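Long-range contacts in effector EagT6 (Pseudomonas aeruginosa, PDB 1TU1), which plays an essential role, as a homodimer, in loading the toxin Tse6 onto VgrG1a and delivering it to target cells: residues Q67-K72 and Y91-E96; V87-Q92 and Q104-R109. All blocks are in the same frame, centred on the assembly; numbering follows the deposited sequence.

Contact 1: residues Q67-K72 and Y91-E96; sequences QLPGFK and YQWQRE
Leu68, the first residue to leave helical geometry after helix 53-67, drops its side chain onto strand 84-95. Its CB comes alongside the rim of the Trp93 indole, near Trp93 CE3 and Trp93 CB. Beyond it, CG stands anti to the carbonyl carbon (chi1 -57°), directed at the strand, and the two methyls then diverge. CD1 reaches Tyr91, 3.9 Å from CE1 of that ring, though it also lies near Trp93 CG, while CD2 sits above the Trp93 six-membered ring in a CH-pi contact, 3.8 Å from its centroid and only 10° off the normal. The opposite face of the indole carries CB of Arg95, so the ring is sandwiched between aliphatic groups.

Phe71 meets Tyr91 ring to ring, obliquely, with the planes at 51° and CE1 of Phe71 3.3 Å from CD1 of Tyr91; Leu61 and Ala64 of the helix also touch the Phe71 ring. From Leu68 to Phe71 the chain reverses in a type II turn, closed by Phe71 N to Leu68 O, with Gly70 at positive phi. The turn's Pro69 O accepts a nearly straight bond from Gln94 N (2.8 Å). Lys72 N gives to Gln92 O and Gln92 N to Lys72 O, an antiparallel hydrogen-bonded pair. A water donates to Gly70 O and accepts from Gln92 NE2.

The chemistry is thus divided: backbone bonds fix the turn against the strand, and apolar contacts seat the helix's C-terminal exit on the aromatic side chains of strand 84-95.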
ATOM      1  N   GLN A  67      11.844  19.795   8.570  1.00 49.51           N
ATOM      2  CA  GLN A  67      11.568  18.594   9.362  1.00 49.20           C
ATOM      3  C   GLN A  67      12.616  17.491   9.242  1.00 47.53           C
ATOM      4  O   GLN A  67      12.630  16.601  10.080  1.00 47.97           O
ATOM      5  CB  GLN A  67      10.182  18.017   9.024  1.00 49.67           C
ATOM      6  CG  GLN A  67       9.024  18.852   9.576  1.00 52.75           C
ATOM      7  CD  GLN A  67       7.652  18.416   9.061  1.00 55.80           C
ATOM      8  OE1 GLN A  67       6.768  18.056   9.847  1.00 58.77           O
ATOM      9  NE2 GLN A  67       7.465  18.471   7.752  1.00 58.44           N
ATOM     10  N   LEU A  68      13.462  17.527   8.214  1.00 45.84           N
ATOM     11  CA  LEU A  68      14.440  16.466   7.981  1.00 44.48           C
ATOM     12  C   LEU A  68      15.856  16.948   8.308  1.00 44.03           C
ATOM     13  O   LEU A  68      16.438  17.734   7.555  1.00 43.16           O
ATOM     14  CB  LEU A  68      14.389  15.960   6.535  1.00 44.34           C
ATOM     15  CG  LEU A  68      13.051  15.424   6.001  1.00 43.57           C
ATOM     16  CD1 LEU A  68      13.194  15.060   4.549  1.00 42.83           C
ATOM     17  CD2 LEU A  68      12.581  14.222   6.799  1.00 44.08           C
ATOM     18  N   PRO A  69      16.422  16.469   9.420  1.00 43.42           N
ATOM     19  CA  PRO A  69      17.801  16.814   9.783  1.00 42.73           C
ATOM     20  C   PRO A  69      18.752  16.577   8.630  1.00 42.00           C
ATOM     21  O   PRO A  69      18.655  15.554   7.959  1.00 41.63           O
ATOM     22  CB  PRO A  69      18.114  15.857  10.942  1.00 42.89           C
ATOM     23  CG  PRO A  69      16.806  15.587  11.572  1.00 43.55           C
ATOM     24  CD  PRO A  69      15.802  15.577  10.422  1.00 43.43           C
ATOM     25  N   GLY A  70      19.638  17.535   8.382  1.00 41.45           N
ATOM     26  CA  GLY A  70      20.663  17.397   7.360  1.00 41.23           C
ATOM     27  C   GLY A  70      20.139  17.511   5.940  1.00 40.92           C
ATOM     28  O   GLY A  70      20.848  17.176   4.998  1.00 39.97           O
ATOM     29  N   PHE A  71      18.909  17.996   5.774  1.00 41.26           N
ATOM     30  CA  PHE A  71      18.309  18.072   4.442  1.00 41.75           C
ATOM     31  C   PHE A  71      19.188  18.900   3.500  1.00 42.51           C
ATOM     32  O   PHE A  71      19.662  19.970   3.877  1.00 42.54           O
ATOM     33  CB  PHE A  71      16.902  18.671   4.492  1.00 41.71           C
ATOM     34  CG  PHE A  71      16.314  18.924   3.133  1.00 42.03           C
ATOM     35  CD1 PHE A  71      15.679  17.905   2.437  1.00 40.78           C
ATOM     36  CD2 PHE A  71      16.404  20.177   2.539  1.00 42.53           C
ATOM     37  CE1 PHE A  71      15.140  18.131   1.178  1.00 41.54           C
ATOM     38  CE2 PHE A  71      15.861  20.399   1.266  1.00 42.16           C
ATOM     39  CZ  PHE A  71      15.237  19.375   0.593  1.00 41.48           C
ATOM     40  N   LYS A  72      19.398  18.392   2.290  1.00 43.27           N
ATOM     41  CA  LYS A  72      20.129  19.098   1.252  1.00 44.39           C
ATOM     42  C   LYS A  72      19.614  18.728  -0.141  1.00 43.88           C
ATOM     43  O   LYS A  72      19.676  17.567  -0.559  1.00 43.18           O
ATOM     44  CB  LYS A  72      21.619  18.793   1.362  1.00 45.24           C
ATOM     45  CG  LYS A  72      22.526  19.659   0.486  1.00 48.62           C
ATOM     46  CD  LYS A  72      23.997  19.277   0.724  1.00 52.16           C
ATOM     47  CE  LYS A  72      24.977  20.380   0.321  1.00 53.99           C
ATOM     48  NZ  LYS A  72      26.368  20.075   0.808  1.00 54.92           N
ATOM     49  N   TYR A  91      17.388  14.598  -3.386  1.00 34.97           N
ATOM     50  CA  TYR A  91      17.878  15.157  -2.145  1.00 35.27           C
ATOM     51  C   TYR A  91      18.405  14.109  -1.180  1.00 36.24           C
ATOM     52  O   TYR A  91      18.145  12.917  -1.337  1.00 36.23           O
ATOM     53  CB  TYR A  91      16.822  16.010  -1.476  1.00 34.61           C
ATOM     54  CG  TYR A  91      15.546  15.331  -0.973  1.00 35.76           C
ATOM     55  CD1 TYR A  91      15.425  14.921   0.360  1.00 34.23           C
ATOM     56  CD2 TYR A  91      14.422  15.210  -1.798  1.00 35.56           C
ATOM     57  CE1 TYR A  91      14.254  14.358   0.838  1.00 34.33           C
ATOM     58  CE2 TYR A  91      13.244  14.650  -1.337  1.00 34.13           C
ATOM     59  CZ  TYR A  91      13.156  14.225  -0.024  1.00 35.48           C
ATOM     60  OH  TYR A  91      11.982  13.679   0.442  1.00 33.56           O
ATOM     61  N   GLN A  92      19.157  14.589  -0.195  1.00 36.87           N
ATOM     62  CA  GLN A  92      19.643  13.759   0.886  1.00 37.60           C
ATOM     63  C   GLN A  92      19.181  14.336   2.201  1.00 37.18           C
ATOM     64  O   GLN A  92      18.863  15.541   2.298  1.00 37.31           O
ATOM     65  CB  GLN A  92      21.176  13.605   0.827  1.00 38.09           C
ATOM     66  CG  GLN A  92      22.022  14.822   1.279  1.00 40.06           C
ATOM     67  CD  GLN A  92      23.548  14.527   1.259  1.00 43.57           C
ATOM     68  OE1 GLN A  92      24.151  14.345   0.188  1.00 45.85           O
ATOM     69  NE2 GLN A  92      24.157  14.471   2.444  1.00 44.02           N
ATOM     70  N   TRP A  93      19.083  13.466   3.200  1.00 36.22           N
ATOM     71  CA  TRP A  93      18.952  13.895   4.578  1.00 36.43           C
ATOM     72  C   TRP A  93      19.595  12.860   5.525  1.00 36.63           C
ATOM     73  O   TRP A  93      20.022  11.786   5.091  1.00 36.09           O
ATOM     74  CB  TRP A  93      17.495  14.168   4.958  1.00 36.42           C
ATOM     75  CG  TRP A  93      16.599  12.967   4.939  1.00 36.28           C
ATOM     76  CD1 TRP A  93      16.219  12.242   3.837  1.00 35.90           C
ATOM     77  CD2 TRP A  93      15.953  12.351   6.061  1.00 34.70           C
ATOM     78  NE1 TRP A  93      15.374  11.222   4.209  1.00 34.55           N
ATOM     79  CE2 TRP A  93      15.195  11.263   5.565  1.00 33.58           C
ATOM     80  CE3 TRP A  93      15.947  12.593   7.437  1.00 36.44           C
ATOM     81  CZ2 TRP A  93      14.449  10.433   6.392  1.00 34.11           C
ATOM     82  CZ3 TRP A  93      15.186  11.758   8.262  1.00 35.71           C
ATOM     83  CH2 TRP A  93      14.449  10.698   7.727  1.00 33.66           C
ATOM     84  N   GLN A  94      19.656  13.207   6.805  1.00 37.00           N
ATOM     85  CA  GLN A  94      20.332  12.388   7.802  1.00 37.50           C
ATOM     86  C   GLN A  94      19.308  11.733   8.703  1.00 36.67           C
ATOM     87  O   GLN A  94      18.731  12.371   9.584  1.00 36.40           O
ATOM     88  CB  GLN A  94      21.304  13.229   8.648  1.00 38.28           C
ATOM     89  CG  GLN A  94      22.087  12.419   9.707  1.00 41.11           C
ATOM     90  CD  GLN A  94      22.900  13.311  10.651  1.00 45.02           C
ATOM     91  OE1 GLN A  94      22.389  13.762  11.696  1.00 47.89           O
ATOM     92  NE2 GLN A  94      24.154  13.574  10.282  1.00 45.54           N
ATOM     93  N   ARG A  95      19.111  10.439   8.474  1.00 36.38           N
ATOM     94  CA  ARG A  95      18.134   9.644   9.184  1.00 35.56           C
ATOM     95  C   ARG A  95      18.862   8.839  10.252  1.00 35.89           C
ATOM     96  O   ARG A  95      19.716   8.027   9.935  1.00 35.20           O
ATOM     97  CB  ARG A  95      17.453   8.702   8.187  1.00 35.19           C
ATOM     98  CG  ARG A  95      16.288   7.900   8.746  1.00 33.92           C
ATOM     99  CD  ARG A  95      15.720   6.998   7.698  1.00 32.78           C
ATOM    100  NE  ARG A  95      14.733   6.016   8.135  1.00 31.66           N
ATOM    101  CZ  ARG A  95      15.025   4.862   8.730  1.00 32.32           C
ATOM    102  NH1 ARG A  95      16.275   4.562   9.052  1.00 32.01           N
ATOM    103  NH2 ARG A  95      14.050   4.007   8.993  1.00 31.91           N
ATOM    104  N   GLU A  96      18.531   9.093  11.509  1.00 36.46           N
ATOM    105  CA  GLU A  96      19.110   8.376  12.632  1.00 37.50           C
ATOM    106  C   GLU A  96      20.626   8.358  12.562  1.00 38.68           C
ATOM    107  O   GLU A  96      21.238   7.375  12.931  1.00 39.06           O
ATOM    108  CB  GLU A  96      18.553   6.939  12.702  1.00 36.87           C
ATOM    109  CG  GLU A  96      17.202   6.872  13.388  1.00 35.81           C
ATOM    110  CD  GLU A  96      16.671   5.455  13.561  1.00 34.93           C
ATOM    111  OE1 GLU A  96      17.073   4.527  12.782  1.00 29.22           O
ATOM    112  OE2 GLU A  96      15.841   5.290  14.482  1.00 30.79           O
TER
HETATM  113  O   HOH W   1      22.575  15.105   4.756  1.00 61.40           O

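Contact 2: residues V87-Q92 and Q104-R109; sequences VLLDYQ and QVFIER
Four backbone hydrogen bonds join Val87-Leu89 to Gln104-Phe106 in antiparallel register. Val87 and Phe106 form one hydrogen-bonded pair, with Phe106 N 2.8 Å from Val87 O and the N-H...O angle at 170°; Val87 N returns the bond to Phe106 O. Leu89 and Gln104 form the next: Leu89 N gives to Gln104 O in the carbonyl plane, whereas Gln104 N approaches Leu89 O from 34° above that plane. Leu88 and Val105 stand between them as a non-hydrogen-bonded pair, CD1 of Leu88 3.7 Å from CG2 of Val105.

The one side-chain hydrogen bond between the two segments runs from Tyr91 OH to Gln104 OE1, 2.6 Å long, with the hydroxyl above the amide plane. An extended Gln104 chain, CG anti to the backbone N (chi1 -166°), carries the amide there. Its NE2 gives to Thr117 OG1, so both amide ends are held. On the same face, Leu89 CD1 packs against Phe106 CE2, and helix 53-67 adds Leu61 against Leu89 and Tyr56 against Phe106. Asp90 OD1 forms a salt bridge with Arg103, and Trp77 NE1 donates to Asp90 OD2. The ladder is that of a beta hairpin, strands 84-95 and 98-107, inside a six-stranded antiparallel sheet.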
ATOM      1  N   VAL A  87       7.218  16.977 -10.590  1.00 25.54           N
ATOM      2  CA  VAL A  87       8.499  17.495 -10.132  1.00 26.30           C
ATOM      3  C   VAL A  87       9.327  16.335  -9.559  1.00 27.30           C
ATOM      4  O   VAL A  87       8.835  15.589  -8.702  1.00 26.21           O
ATOM      5  CB  VAL A  87       8.314  18.568  -9.069  1.00 26.54           C
ATOM      6  CG1 VAL A  87       9.679  19.040  -8.497  1.00 26.24           C
ATOM      7  CG2 VAL A  87       7.526  19.759  -9.629  1.00 27.88           C
ATOM      8  N   LEU A  88      10.559  16.186 -10.048  1.00 27.61           N
ATOM      9  CA  LEU A  88      11.576  15.323  -9.429  1.00 28.45           C
ATOM     10  C   LEU A  88      12.493  16.127  -8.521  1.00 29.54           C
ATOM     11  O   LEU A  88      13.084  17.158  -8.943  1.00 29.40           O
ATOM     12  CB  LEU A  88      12.390  14.581 -10.499  1.00 28.78           C
ATOM     13  CG  LEU A  88      13.674  13.850 -10.058  1.00 29.87           C
ATOM     14  CD1 LEU A  88      13.374  12.772  -9.043  1.00 29.60           C
ATOM     15  CD2 LEU A  88      14.343  13.222 -11.251  1.00 31.49           C
ATOM     16  N   LEU A  89      12.607  15.677  -7.274  1.00 29.19           N
ATOM     17  CA  LEU A  89      13.529  16.236  -6.310  1.00 30.79           C
ATOM     18  C   LEU A  89      14.538  15.181  -5.894  1.00 32.56           C
ATOM     19  O   LEU A  89      14.151  14.167  -5.280  1.00 32.89           O
ATOM     20  CB  LEU A  89      12.809  16.675  -5.053  1.00 30.51           C
ATOM     21  CG  LEU A  89      11.759  17.768  -5.177  1.00 31.76           C
ATOM     22  CD1 LEU A  89      11.144  17.950  -3.824  1.00 31.36           C
ATOM     23  CD2 LEU A  89      12.382  19.087  -5.688  1.00 31.98           C
ATOM     24  N   ASP A  90      15.808  15.416  -6.230  1.00 33.43           N
ATOM     25  CA  ASP A  90      16.922  14.614  -5.739  1.00 34.39           C
ATOM     26  C   ASP A  90      17.467  15.286  -4.518  1.00 34.76           C
ATOM     27  O   ASP A  90      17.911  16.435  -4.576  1.00 33.86           O
ATOM     28  CB  ASP A  90      18.011  14.494  -6.785  1.00 35.38           C
ATOM     29  CG  ASP A  90      17.549  13.751  -7.995  1.00 36.70           C
ATOM     30  OD1 ASP A  90      16.631  12.906  -7.855  1.00 38.31           O
ATOM     31  OD2 ASP A  90      18.009  13.942  -9.134  1.00 39.13           O
ATOM     32  N   TYR A  91      17.388  14.598  -3.386  1.00 34.97           N
ATOM     33  CA  TYR A  91      17.878  15.157  -2.145  1.00 35.27           C
ATOM     34  C   TYR A  91      18.405  14.109  -1.180  1.00 36.24           C
ATOM     35  O   TYR A  91      18.145  12.917  -1.337  1.00 36.23           O
ATOM     36  CB  TYR A  91      16.822  16.010  -1.476  1.00 34.61           C
ATOM     37  CG  TYR A  91      15.546  15.331  -0.973  1.00 35.76           C
ATOM     38  CD1 TYR A  91      15.425  14.921   0.360  1.00 34.23           C
ATOM     39  CD2 TYR A  91      14.422  15.210  -1.798  1.00 35.56           C
ATOM     40  CE1 TYR A  91      14.254  14.358   0.838  1.00 34.33           C
ATOM     41  CE2 TYR A  91      13.244  14.650  -1.337  1.00 34.13           C
ATOM     42  CZ  TYR A  91      13.156  14.225  -0.024  1.00 35.48           C
ATOM     43  OH  TYR A  91      11.982  13.679   0.442  1.00 33.56           O
ATOM     44  N   GLN A  92      19.157  14.589  -0.195  1.00 36.87           N
ATOM     45  CA  GLN A  92      19.643  13.759   0.886  1.00 37.60           C
ATOM     46  C   GLN A  92      19.181  14.336   2.201  1.00 37.18           C
ATOM     47  O   GLN A  92      18.863  15.541   2.298  1.00 37.31           O
ATOM     48  CB  GLN A  92      21.176  13.605   0.827  1.00 38.09           C
ATOM     49  CG  GLN A  92      22.022  14.822   1.279  1.00 40.06           C
ATOM     50  CD  GLN A  92      23.548  14.527   1.259  1.00 43.57           C
ATOM     51  OE1 GLN A  92      24.151  14.345   0.188  1.00 45.85           O
ATOM     52  NE2 GLN A  92      24.157  14.471   2.444  1.00 44.02           N
ATOM     53  N   GLN A 104      12.686  11.529  -5.552  1.00 27.82           N
ATOM     54  CA  GLN A 104      11.267  11.605  -5.218  1.00 26.92           C
ATOM     55  C   GLN A 104      10.491  12.379  -6.294  1.00 26.22           C
ATOM     56  O   GLN A 104      10.781  13.547  -6.559  1.00 26.99           O
ATOM     57  CB  GLN A 104      11.111  12.270  -3.859  1.00 26.60           C
ATOM     58  CG  GLN A 104       9.745  12.138  -3.229  1.00 26.76           C
ATOM     59  CD  GLN A 104       9.748  12.453  -1.757  1.00 27.71           C
ATOM     60  OE1 GLN A 104      10.102  13.561  -1.349  1.00 27.83           O
ATOM     61  NE2 GLN A 104       9.377  11.468  -0.939  1.00 26.50           N
ATOM     62  N   VAL A 105       9.551  11.717  -6.955  1.00 24.39           N
ATOM     63  CA  VAL A 105       8.768  12.335  -8.019  1.00 23.12           C
ATOM     64  C   VAL A 105       7.334  12.596  -7.525  1.00 22.66           C
ATOM     65  O   VAL A 105       6.662  11.701  -6.995  1.00 21.02           O
ATOM     66  CB  VAL A 105       8.734  11.472  -9.252  1.00 22.91           C
ATOM     67  CG1 VAL A 105       7.905  12.138 -10.387  1.00 23.30           C
ATOM     68  CG2 VAL A 105      10.169  11.155  -9.758  1.00 24.72           C
ATOM     69  N   PHE A 106       6.880  13.831  -7.681  1.00 21.50           N
ATOM     70  CA  PHE A 106       5.513  14.186  -7.348  1.00 21.25           C
ATOM     71  C   PHE A 106       4.785  14.342  -8.648  1.00 22.14           C
ATOM     72  O   PHE A 106       5.234  15.102  -9.522  1.00 22.62           O
ATOM     73  CB  PHE A 106       5.491  15.491  -6.576  1.00 21.36           C
ATOM     74  CG  PHE A 106       6.224  15.445  -5.287  1.00 22.05           C
ATOM     75  CD1 PHE A 106       5.535  15.253  -4.101  1.00 21.49           C
ATOM     76  CD2 PHE A 106       7.605  15.595  -5.239  1.00 23.48           C
ATOM     77  CE1 PHE A 106       6.199  15.226  -2.879  1.00 23.22           C
ATOM     78  CE2 PHE A 106       8.290  15.573  -4.006  1.00 24.40           C
ATOM     79  CZ  PHE A 106       7.587  15.379  -2.828  1.00 23.89           C
ATOM     80  N   ILE A 107       3.683  13.602  -8.817  1.00 20.84           N
ATOM     81  CA  ILE A 107       2.912  13.647 -10.047  1.00 20.75           C
ATOM     82  C   ILE A 107       1.518  14.163  -9.734  1.00 20.26           C
ATOM     83  O   ILE A 107       0.758  13.535  -9.009  1.00 19.21           O
ATOM     84  CB  ILE A 107       2.807  12.264 -10.728  1.00 20.04           C
ATOM     85  CG1 ILE A 107       4.190  11.617 -10.882  1.00 21.05           C
ATOM     86  CG2 ILE A 107       2.071  12.398 -12.080  1.00 19.32           C
ATOM     87  CD1 ILE A 107       4.142  10.219 -11.446  1.00 22.19           C
ATOM     88  N   GLU A 108       1.192  15.326 -10.284  1.00 21.28           N
ATOM     89  CA  GLU A 108      -0.117  15.918 -10.080  1.00 20.03           C
ATOM     90  C   GLU A 108      -1.196  14.980 -10.617  1.00 19.85           C
ATOM     91  O   GLU A 108      -1.170  14.606 -11.757  1.00 19.71           O
ATOM     92  CB  GLU A 108      -0.261  17.265 -10.805  1.00 19.96           C
ATOM     93  CG  GLU A 108      -1.514  17.974 -10.308  1.00 19.56           C
ATOM     94  CD  GLU A 108      -1.783  19.332 -10.960  1.00 19.63           C
ATOM     95  OE1 GLU A 108      -1.308  19.595 -12.097  1.00 21.31           O
ATOM     96  OE2 GLU A 108      -2.493  20.101 -10.291  1.00 21.60           O
ATOM     97  N   ARG A 109      -2.161  14.670  -9.767  1.00 21.23           N
ATOM     98  CA  ARG A 109      -3.361  13.943 -10.143  1.00 22.41           C
ATOM     99  C   ARG A 109      -4.457  14.269  -9.138  1.00 23.15           C
ATOM    100  O   ARG A 109      -4.193  14.644  -8.011  1.00 22.52           O
ATOM    101  CB  ARG A 109      -3.071  12.434 -10.106  1.00 22.75           C
ATOM    102  CG  ARG A 109      -4.143  11.529 -10.615  1.00 23.99           C
ATOM    103  CD  ARG A 109      -3.649  10.076 -10.830  1.00 25.19           C
ATOM    104  NE  ARG A 109      -4.639   9.291 -11.553  1.00 26.29           N
ATOM    105  CZ  ARG A 109      -5.775   8.823 -11.039  1.00 26.67           C
ATOM    106  NH1 ARG A 109      -6.078   8.997  -9.774  1.00 27.20           N
ATOM    107  NH2 ARG A 109      -6.621   8.154 -11.805  1.00 29.66           N
TER

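Overall arrangement
From the N terminus, the chain leaves helix 53-67 and enters contact 1 at 67-72, runs along strand 72-81, and turns back on strand 84-95, where it first supplies 87-92 to contact 2 and then 91-96 to close contact 1. It turns again into strand 98-107, whose 104-109 closes contact 2. The two loops therefore cross rather than nest, overlapping at Tyr91 and Gln92. Their centres lie 16 Å apart, contact 2 about 6 Å from the chain's centre and contact 1 about 17 Å from it, at the surface. Contact 1 ties the helix exit and strand 72-81, outermost within this chain, to strand 84-95, and contact 2 ties that strand to 98-107 on its other flank.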